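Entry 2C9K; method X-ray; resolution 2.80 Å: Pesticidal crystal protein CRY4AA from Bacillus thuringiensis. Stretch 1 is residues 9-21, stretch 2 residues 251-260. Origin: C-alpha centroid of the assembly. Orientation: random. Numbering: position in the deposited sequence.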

# COMPACT_ATOMS: atom_id res chain seq x y z
N VAL A 9 12.24 -0.45 2.48
CA VAL A 9 12.40 -1.53 1.54
C VAL A 9 11.38 -1.37 0.42
O VAL A 9 11.66 -1.64 -0.74
N VAL A 10 10.18 -0.92 0.78
CA VAL A 10 9.14 -0.74 -0.22
C VAL A 10 9.46 0.45 -1.10
O VAL A 10 9.23 0.43 -2.31
N GLY A 11 10.02 1.49 -0.49
CA GLY A 11 10.39 2.68 -1.24
C GLY A 11 11.46 2.41 -2.28
O GLY A 11 11.42 2.99 -3.36
N THR A 12 12.41 1.54 -1.96
CA THR A 12 13.50 1.21 -2.86
C THR A 12 13.06 0.42 -4.08
O THR A 12 13.57 0.62 -5.18
N VAL A 13 12.12 -0.49 -3.88
CA VAL A 13 11.60 -1.32 -4.97
C VAL A 13 10.86 -0.45 -6.00
O VAL A 13 11.08 -0.59 -7.20
N LEU A 14 9.98 0.44 -5.52
CA LEU A 14 9.24 1.34 -6.41
C LEU A 14 10.22 2.10 -7.28
O LEU A 14 10.08 2.16 -8.50
N THR A 15 11.23 2.68 -6.63
CA THR A 15 12.27 3.44 -7.31
C THR A 15 13.10 2.52 -8.20
O THR A 15 13.56 2.92 -9.26
N GLY A 16 13.26 1.28 -7.77
CA GLY A 16 14.06 0.33 -8.51
C GLY A 16 13.56 -0.10 -9.87
O GLY A 16 14.38 -0.39 -10.76
N PHE A 17 12.25 -0.16 -10.06
CA PHE A 17 11.70 -0.57 -11.34
C PHE A 17 11.79 0.52 -12.40
O PHE A 17 11.25 0.38 -13.50
N GLY A 18 12.50 1.59 -12.05
CA GLY A 18 12.69 2.73 -12.94
C GLY A 18 13.35 2.45 -14.28
O GLY A 18 12.95 3.02 -15.29
N PHE A 19 14.35 1.57 -14.32
CA PHE A 19 15.01 1.29 -15.59
C PHE A 19 14.91 -0.17 -16.06
O PHE A 19 13.88 -0.82 -15.88
N THR A 20 15.98 -0.66 -16.67
CA THR A 20 16.08 -2.04 -17.17
C THR A 20 17.52 -2.29 -17.62
O THR A 20 17.95 -1.79 -18.66
N THR A 21 18.26 -3.06 -16.83
CA THR A 21 19.66 -3.32 -17.14
C THR A 21 20.19 -4.72 -16.80
O THR A 21 19.59 -5.45 -16.01
N TYR A 251 6.99 -6.61 -18.07
CA TYR A 251 7.59 -5.27 -18.01
C TYR A 251 9.08 -5.26 -18.40
O TYR A 251 9.97 -5.19 -17.55
N PRO A 252 9.35 -5.30 -19.72
CA PRO A 252 10.66 -5.31 -20.37
C PRO A 252 11.58 -4.14 -20.08
O PRO A 252 12.77 -4.31 -19.78
N ILE A 253 11.03 -2.94 -20.18
CA ILE A 253 11.81 -1.72 -20.01
C ILE A 253 11.65 -0.91 -18.72
O ILE A 253 12.15 0.21 -18.64
N GLY A 254 11.00 -1.45 -17.70
CA GLY A 254 10.85 -0.68 -16.47
C GLY A 254 9.40 -0.29 -16.24
O GLY A 254 8.60 -0.31 -17.17
N VAL A 255 9.06 0.07 -15.01
CA VAL A 255 7.68 0.42 -14.69
C VAL A 255 7.56 1.40 -13.55
O VAL A 255 8.26 1.28 -12.55
N GLN A 256 6.62 2.33 -13.68
CA GLN A 256 6.37 3.28 -12.61
C GLN A 256 5.00 2.89 -12.05
O GLN A 256 3.99 2.99 -12.74
N SER A 257 4.97 2.41 -10.82
CA SER A 257 3.72 2.00 -10.21
C SER A 257 3.48 2.73 -8.90
O SER A 257 4.38 3.39 -8.40
N GLU A 258 2.28 2.60 -8.35
CA GLU A 258 1.94 3.24 -7.09
C GLU A 258 1.04 2.37 -6.22
O GLU A 258 0.44 1.41 -6.69
N LEU A 259 0.96 2.69 -4.94
CA LEU A 259 0.13 1.94 -4.00
C LEU A 259 -1.00 2.88 -3.57
O LEU A 259 -0.74 3.92 -2.96
N THR A 260 -2.24 2.51 -3.89
CA THR A 260 -3.41 3.35 -3.58
C THR A 260 -4.19 3.05 -2.31
O THR A 260 -5.03 3.85 -1.91

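The contact changes character along its length: aliphatic side chains meet where the helix of stretch 1 faces the far end of stretch 2, and direct hydrogen bonds appear once the helix has ended. V10 (t) points toward the other stretch, as does L259 (m, t), and they meet V10 CG1 to L259 CD1 at 3.9 Å. The CA-to-CB bond of L14 (m, t) points sideways, yet the side chain's end reaches across: L14 CD2 lies 3.3 Å from S257 O and L14 CD1 4.4 Å from L259 CD1. The leucine thus covers polar backbone as well as apolar surface.

Between the backbones, water 1 links L14 O to S257 N and V255 O. It accepts from S257 N at 2.9 Å and lies within donating geometry of V255 O at 2.9 Å and L14 O at 3.0 Å, though it has more acceptors in reach than protons to give. S257 OG (p rotamer) finds a partner elsewhere in the structure.

F17, the first residue to leave helical angles, starts toward stretch 2 but its ring leads away. Its carbonyl is what counts: V255 N donates to F17 O at 2.7 Å with an N-H...O angle of 161°, the one direct backbone-to-backbone hydrogen bond across the contact. The CA-to-CB bond of V255, with chi1 off-well at -145°, points sideways.

G254 makes this close approach possible. F19 O sits 3.1 Å and F17 O 3.2 Å from G254 CA. An ideal CB on G254 would point toward stretch 1, 2.6 Å from F19 O and 3.0 Å from G18 O, both clashes, and tight against F17 O at 3.1 Å; the residue's own backbone angles already call for glycine. F19 O gains no hydrogen bond from G254 N, 3.5 Å away at a poor angle.

T20 (t) closes the polar end. Its OG1 donates to P252 O at 2.9 Å, which satisfies both, while T20 CG2 lies 3.5 Å from I253 O and 4.2 Å from I253 CB.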

# COMPACT_ATOMS: atom_id res chain seq x y z
CB VAL A 9 12.18 -2.90 2.21
CG1 VAL A 9 12.16 -4.00 1.16
CG2 VAL A 9 13.27 -3.16 3.24
CB VAL A 10 7.76 -0.54 0.45
CG1 VAL A 10 6.70 -0.23 -0.59
CG2 VAL A 10 7.39 -1.79 1.21
CB THR A 12 14.58 0.40 -2.15
OG1 THR A 12 14.93 1.06 -0.93
CG2 THR A 12 15.81 0.27 -3.02
CB VAL A 13 10.67 -2.43 -4.43
CG1 VAL A 13 10.03 -3.19 -5.57
CG2 VAL A 13 11.46 -3.39 -3.56
CB LEU A 14 8.41 2.34 -5.59
CG LEU A 14 7.11 1.81 -5.00
CD1 LEU A 14 6.61 2.74 -3.92
CD2 LEU A 14 6.08 1.65 -6.11
CB THR A 15 13.21 4.08 -6.28
OG1 THR A 15 12.45 4.95 -5.44
CG2 THR A 15 14.31 4.87 -6.97
CB PHE A 17 10.25 -1.02 -11.18
CG PHE A 17 10.11 -2.35 -10.50
CD1 PHE A 17 9.56 -2.45 -9.24
CD2 PHE A 17 10.59 -3.50 -11.12
CE1 PHE A 17 9.48 -3.68 -8.60
CE2 PHE A 17 10.51 -4.73 -10.49
CZ PHE A 17 9.96 -4.82 -9.22
CB PHE A 19 16.49 1.70 -15.52
CG PHE A 19 16.80 2.71 -14.45
CD1 PHE A 19 17.00 2.31 -13.13
CD2 PHE A 19 16.91 4.07 -14.78
CE1 PHE A 19 17.33 3.24 -12.14
CE2 PHE A 19 17.24 5.01 -13.80
CZ PHE A 19 17.45 4.59 -12.47
CB THR A 20 15.12 -2.28 -18.36
OG1 THR A 20 15.40 -3.55 -18.96
CG2 THR A 20 15.26 -1.18 -19.39
CB THR A 21 20.52 -2.28 -16.42
OG1 THR A 21 19.96 -2.02 -15.12
CG2 THR A 21 20.58 -0.97 -17.21
CB TYR A 251 7.41 -4.69 -16.60
CG TYR A 251 5.97 -4.72 -16.11
CD1 TYR A 251 5.44 -5.87 -15.54
CD2 TYR A 251 5.14 -3.62 -16.27
CE1 TYR A 251 4.10 -5.92 -15.14
CE2 TYR A 251 3.80 -3.65 -15.87
CZ TYR A 251 3.29 -4.81 -15.31
OH TYR A 251 1.97 -4.85 -14.92
CB PRO A 252 10.32 -5.36 -21.85
CG PRO A 252 8.98 -5.97 -21.87
CD PRO A 252 8.30 -5.29 -20.75
CB ILE A 253 11.54 -0.78 -21.20
CG1 ILE A 253 10.11 -0.24 -21.12
CG2 ILE A 253 11.70 -1.56 -22.50
CD1 ILE A 253 9.75 0.72 -22.23
CB VAL A 255 6.87 -0.79 -14.21
CG1 VAL A 255 5.43 -0.66 -14.69
CG2 VAL A 255 7.52 -2.08 -14.64
CB GLN A 256 6.33 4.72 -13.15
CG GLN A 256 6.19 5.78 -12.08
CD GLN A 256 7.24 5.65 -10.98
OE1 GLN A 256 7.21 4.71 -10.18
NE2 GLN A 256 8.18 6.58 -10.96
CB SER A 257 3.73 0.50 -9.97
OG SER A 257 4.70 0.17 -8.99
CB GLU A 258 1.29 4.60 -7.35
CG GLU A 258 -0.02 4.57 -8.14
CD GLU A 258 -0.44 5.97 -8.65
OE1 GLU A 258 -1.64 6.17 -8.92
OE2 GLU A 258 0.43 6.85 -8.78
CB LEU A 259 0.99 1.53 -2.79
CG LEU A 259 2.31 0.80 -3.11
CD1 LEU A 259 3.20 0.77 -1.88
CD2 LEU A 259 2.03 -0.61 -3.59
CB THR A 260 -4.45 3.32 -4.71
OG1 THR A 260 -5.11 2.05 -4.69
CG2 THR A 260 -3.79 3.53 -6.06
O HOH W 1 7.49 1.38 -9.74